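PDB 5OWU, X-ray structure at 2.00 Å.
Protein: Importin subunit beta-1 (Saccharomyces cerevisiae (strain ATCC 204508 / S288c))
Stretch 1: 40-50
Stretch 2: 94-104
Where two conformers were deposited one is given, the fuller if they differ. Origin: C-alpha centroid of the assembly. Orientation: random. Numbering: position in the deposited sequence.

Stretch 1 (40-50) FAGLSSQVLID
Stretch 2 (94-104) NQIKTNALTAL

Two near-parallel helices of one importin beta-1 chain pack side by side, the helix of residues 40-48 against that of the stretch 94-104, their axes 8.7 Å apart at closest approach and their N-to-C directions 21° apart (signed crossing angle 21°). Both helices begin earlier in the chain. Register is set by Ser-45 CA to Ile-96 CA, 5.4 Å, and Ile-49 CA to Ala-103 CA, 5.8 Å; 453 Å² is buried in total.

Asn-99 is the polar centre. Its CA-to-CB bond points toward the first helix, and chi1 -72° (m) with chi2 -14° places ND2 to donate twice: to Ser-45 OG at 3.0 Å (160° at the hydrogen) and to Gln-46 OE1 at 2.7 Å (156°). Ser-45 OG, chi1 87° (p), accepts this bond while donating its own proton to Gly-42 O of its own helix at 2.8 Å. The CA-to-CB bond of Gln-46 points away, but chi1 -75° and chi2 -67° (m, m), with chi3 150°, fold the side chain back so that OE1 reaches the amide.

At the N-terminal end the CA-to-CB bond of Ile-96 points sideways to the first stretch, and chi1 -65° (m) with chi2 168° (t) brings the end nearer, CD1 lying 3.5 Å from Ala-41 CB and 3.7 Å from Gly-42 N.

At the other end the CA-to-CB bond of Leu-48 (chi1 175°, chi2 54°; t, p) points toward the partner, CG 3.6 Å from Ala-103 CB. Ile-49 lies past the helix in a loop, phi/psi -99/6, its N held by a weak bond to Gln-46 O at 3.3 Å. Chi1 62° (p) and chi2 167° (t) bring CG2 within 3.2 Å of Asn-99 O and 4.1 Å of Ala-103 CB, while CD1 lies 3.5 Å from Asn-99 OD1. The small Ala-103 thus meets both Leu-48 and Ile-49.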

# COMPACT_ATOMS: atom_id res chain seq x y z
N PHE A 40 -18.88 -11.09 -33.38
CA PHE A 40 -17.63 -11.36 -32.66
C PHE A 40 -17.88 -12.24 -31.44
O PHE A 40 -17.18 -13.24 -31.21
CB PHE A 40 -16.99 -10.03 -32.27
CG PHE A 40 -15.84 -10.15 -31.33
CD1 PHE A 40 -14.55 -10.30 -31.82
CD2 PHE A 40 -16.03 -10.10 -29.96
CE1 PHE A 40 -13.48 -10.41 -30.95
CE2 PHE A 40 -14.97 -10.21 -29.09
CZ PHE A 40 -13.69 -10.36 -29.59
N ALA A 41 -18.89 -11.90 -30.64
CA ALA A 41 -19.19 -12.66 -29.43
C ALA A 41 -19.72 -14.05 -29.76
O ALA A 41 -19.29 -15.05 -29.16
CB ALA A 41 -20.18 -11.90 -28.57
N GLY A 42 -20.65 -14.14 -30.72
CA GLY A 42 -21.15 -15.45 -31.12
C GLY A 42 -20.05 -16.37 -31.61
O GLY A 42 -19.93 -17.52 -31.19
N LEU A 43 -19.22 -15.86 -32.53
CA LEU A 43 -18.13 -16.66 -33.09
C LEU A 43 -17.13 -17.06 -32.02
O LEU A 43 -16.64 -18.19 -32.01
CB LEU A 43 -17.44 -15.89 -34.21
CG LEU A 43 -18.17 -15.79 -35.55
CD1 LEU A 43 -17.49 -14.76 -36.44
CD2 LEU A 43 -18.22 -17.14 -36.25
N SER A 44 -16.79 -16.13 -31.12
CA SER A 44 -15.91 -16.46 -30.00
C SER A 44 -16.46 -17.64 -29.22
O SER A 44 -15.74 -18.61 -28.92
CB SER A 44 -15.74 -15.24 -29.09
OG SER A 44 -15.06 -14.18 -29.74
N SER A 45 -17.75 -17.59 -28.90
CA SER A 45 -18.36 -18.68 -28.15
C SER A 45 -18.36 -19.98 -28.96
O SER A 45 -18.24 -21.06 -28.37
CB SER A 45 -19.77 -18.30 -27.72
OG SER A 45 -20.73 -18.60 -28.73
N GLN A 46 -18.46 -19.89 -30.29
CA GLN A 46 -18.46 -21.12 -31.09
C GLN A 46 -17.06 -21.73 -31.16
O GLN A 46 -16.92 -22.96 -31.13
CB GLN A 46 -18.99 -20.84 -32.50
CG GLN A 46 -20.51 -20.64 -32.59
CD GLN A 46 -21.34 -21.89 -32.27
OE1 GLN A 46 -22.47 -21.78 -31.77
NE2 GLN A 46 -20.81 -23.08 -32.58
N VAL A 47 -16.02 -20.90 -31.22
CA VAL A 47 -14.67 -21.44 -31.24
C VAL A 47 -14.34 -22.07 -29.89
O VAL A 47 -13.69 -23.12 -29.82
CB VAL A 47 -13.66 -20.35 -31.63
CG1 VAL A 47 -12.22 -20.85 -31.47
CG2 VAL A 47 -13.90 -19.90 -33.07
N LEU A 48 -14.79 -21.45 -28.80
CA LEU A 48 -14.57 -22.04 -27.48
C LEU A 48 -14.92 -23.53 -27.46
O LEU A 48 -14.20 -24.32 -26.85
CB LEU A 48 -15.39 -21.29 -26.42
CG LEU A 48 -15.38 -21.84 -25.00
CD1 LEU A 48 -13.96 -22.01 -24.46
CD2 LEU A 48 -16.18 -20.92 -24.10
N ILE A 49 -16.00 -23.92 -28.12
CA ILE A 49 -16.47 -25.31 -28.09
C ILE A 49 -16.02 -26.11 -29.31
O ILE A 49 -16.44 -27.26 -29.47
CB ILE A 49 -18.00 -25.38 -27.94
CG1 ILE A 49 -18.68 -24.72 -29.15
CG2 ILE A 49 -18.44 -24.73 -26.63
CD1 ILE A 49 -20.16 -25.01 -29.25
N ASP A 50 -15.18 -25.54 -30.17
CA ASP A 50 -14.81 -26.19 -31.43
C ASP A 50 -13.60 -27.09 -31.19
O ASP A 50 -12.47 -26.62 -31.07
CB ASP A 50 -14.52 -25.15 -32.51
CG ASP A 50 -14.06 -25.77 -33.82
OD1 ASP A 50 -14.52 -26.88 -34.15
OD2 ASP A 50 -13.24 -25.14 -34.51
N ASN A 94 -28.52 -16.14 -25.97
CA ASN A 94 -28.85 -17.51 -25.60
C ASN A 94 -27.83 -18.50 -26.17
O ASN A 94 -27.43 -19.44 -25.48
CB ASN A 94 -30.26 -17.87 -26.07
CG ASN A 94 -31.33 -17.12 -25.30
OD1 ASN A 94 -31.06 -16.51 -24.26
ND2 ASN A 94 -32.56 -17.18 -25.79
N GLN A 95 -27.41 -18.30 -27.42
CA GLN A 95 -26.44 -19.23 -27.99
C GLN A 95 -25.09 -19.11 -27.30
O GLN A 95 -24.43 -20.13 -27.05
CB GLN A 95 -26.28 -18.99 -29.50
CG GLN A 95 -27.17 -19.88 -30.36
CD GLN A 95 -26.71 -21.33 -30.38
OE1 GLN A 95 -26.67 -22.00 -29.34
NE2 GLN A 95 -26.34 -21.82 -31.56
N ILE A 96 -24.66 -17.89 -26.97
CA ILE A 96 -23.37 -17.71 -26.31
C ILE A 96 -23.38 -18.37 -24.93
O ILE A 96 -22.44 -19.08 -24.55
CB ILE A 96 -23.02 -16.21 -26.20
CG1 ILE A 96 -22.83 -15.62 -27.61
CG2 ILE A 96 -21.78 -16.00 -25.35
CD1 ILE A 96 -22.78 -14.11 -27.64
N LYS A 97 -24.45 -18.14 -24.16
CA LYS A 97 -24.56 -18.73 -22.83
C LYS A 97 -24.58 -20.25 -22.92
O LYS A 97 -23.90 -20.93 -22.15
CB LYS A 97 -25.82 -18.23 -22.14
CG LYS A 97 -25.86 -16.74 -21.84
CD LYS A 97 -27.11 -16.45 -21.03
CE LYS A 97 -27.68 -15.09 -21.29
NZ LYS A 97 -28.95 -14.91 -20.54
N THR A 98 -25.36 -20.80 -23.86
CA THR A 98 -25.39 -22.25 -24.03
C THR A 98 -24.01 -22.80 -24.36
O THR A 98 -23.60 -23.84 -23.83
CB THR A 98 -26.39 -22.62 -25.13
OG1 THR A 98 -27.69 -22.13 -24.77
CG2 THR A 98 -26.47 -24.13 -25.31
N ASN A 99 -23.27 -22.13 -25.25
CA ASN A 99 -21.95 -22.61 -25.63
C ASN A 99 -20.98 -22.54 -24.46
O ASN A 99 -20.19 -23.47 -24.23
CB ASN A 99 -21.41 -21.81 -26.82
CG ASN A 99 -22.13 -22.14 -28.12
OD1 ASN A 99 -22.86 -23.13 -28.21
ND2 ASN A 99 -21.93 -21.31 -29.13
N ALA A 100 -21.03 -21.44 -23.70
CA ALA A 100 -20.18 -21.32 -22.51
C ALA A 100 -20.48 -22.42 -21.51
O ALA A 100 -19.56 -23.02 -20.94
CB ALA A 100 -20.39 -19.95 -21.87
N LEU A 101 -21.76 -22.70 -21.27
CA LEU A 101 -22.12 -23.77 -20.35
C LEU A 101 -21.67 -25.13 -20.87
O LEU A 101 -21.29 -26.00 -20.09
CB LEU A 101 -23.63 -23.77 -20.10
CG LEU A 101 -24.15 -22.70 -19.14
CD1 LEU A 101 -25.66 -22.55 -19.27
CD2 LEU A 101 -23.77 -23.04 -17.70
N THR A 102 -21.70 -25.32 -22.19
CA THR A 102 -21.17 -26.55 -22.76
C THR A 102 -19.69 -26.68 -22.45
O THR A 102 -19.22 -27.74 -22.03
CB THR A 102 -21.40 -26.58 -24.27
OG1 THR A 102 -22.80 -26.71 -24.54
CG2 THR A 102 -20.65 -27.75 -24.93
N ALA A 103 -18.93 -25.60 -22.64
CA ALA A 103 -17.50 -25.66 -22.38
C ALA A 103 -17.20 -25.83 -20.89
O ALA A 103 -16.17 -26.40 -20.53
CB ALA A 103 -16.83 -24.40 -22.92
N LEU A 104 -18.10 -25.36 -20.02
CA LEU A 104 -17.84 -25.42 -18.58
C LEU A 104 -17.61 -26.85 -18.12
O LEU A 104 -16.79 -27.10 -17.22
CB LEU A 104 -18.99 -24.79 -17.81
CG LEU A 104 -18.77 -24.74 -16.29
CD1 LEU A 104 -17.68 -23.74 -15.94
CD2 LEU A 104 -20.07 -24.40 -15.59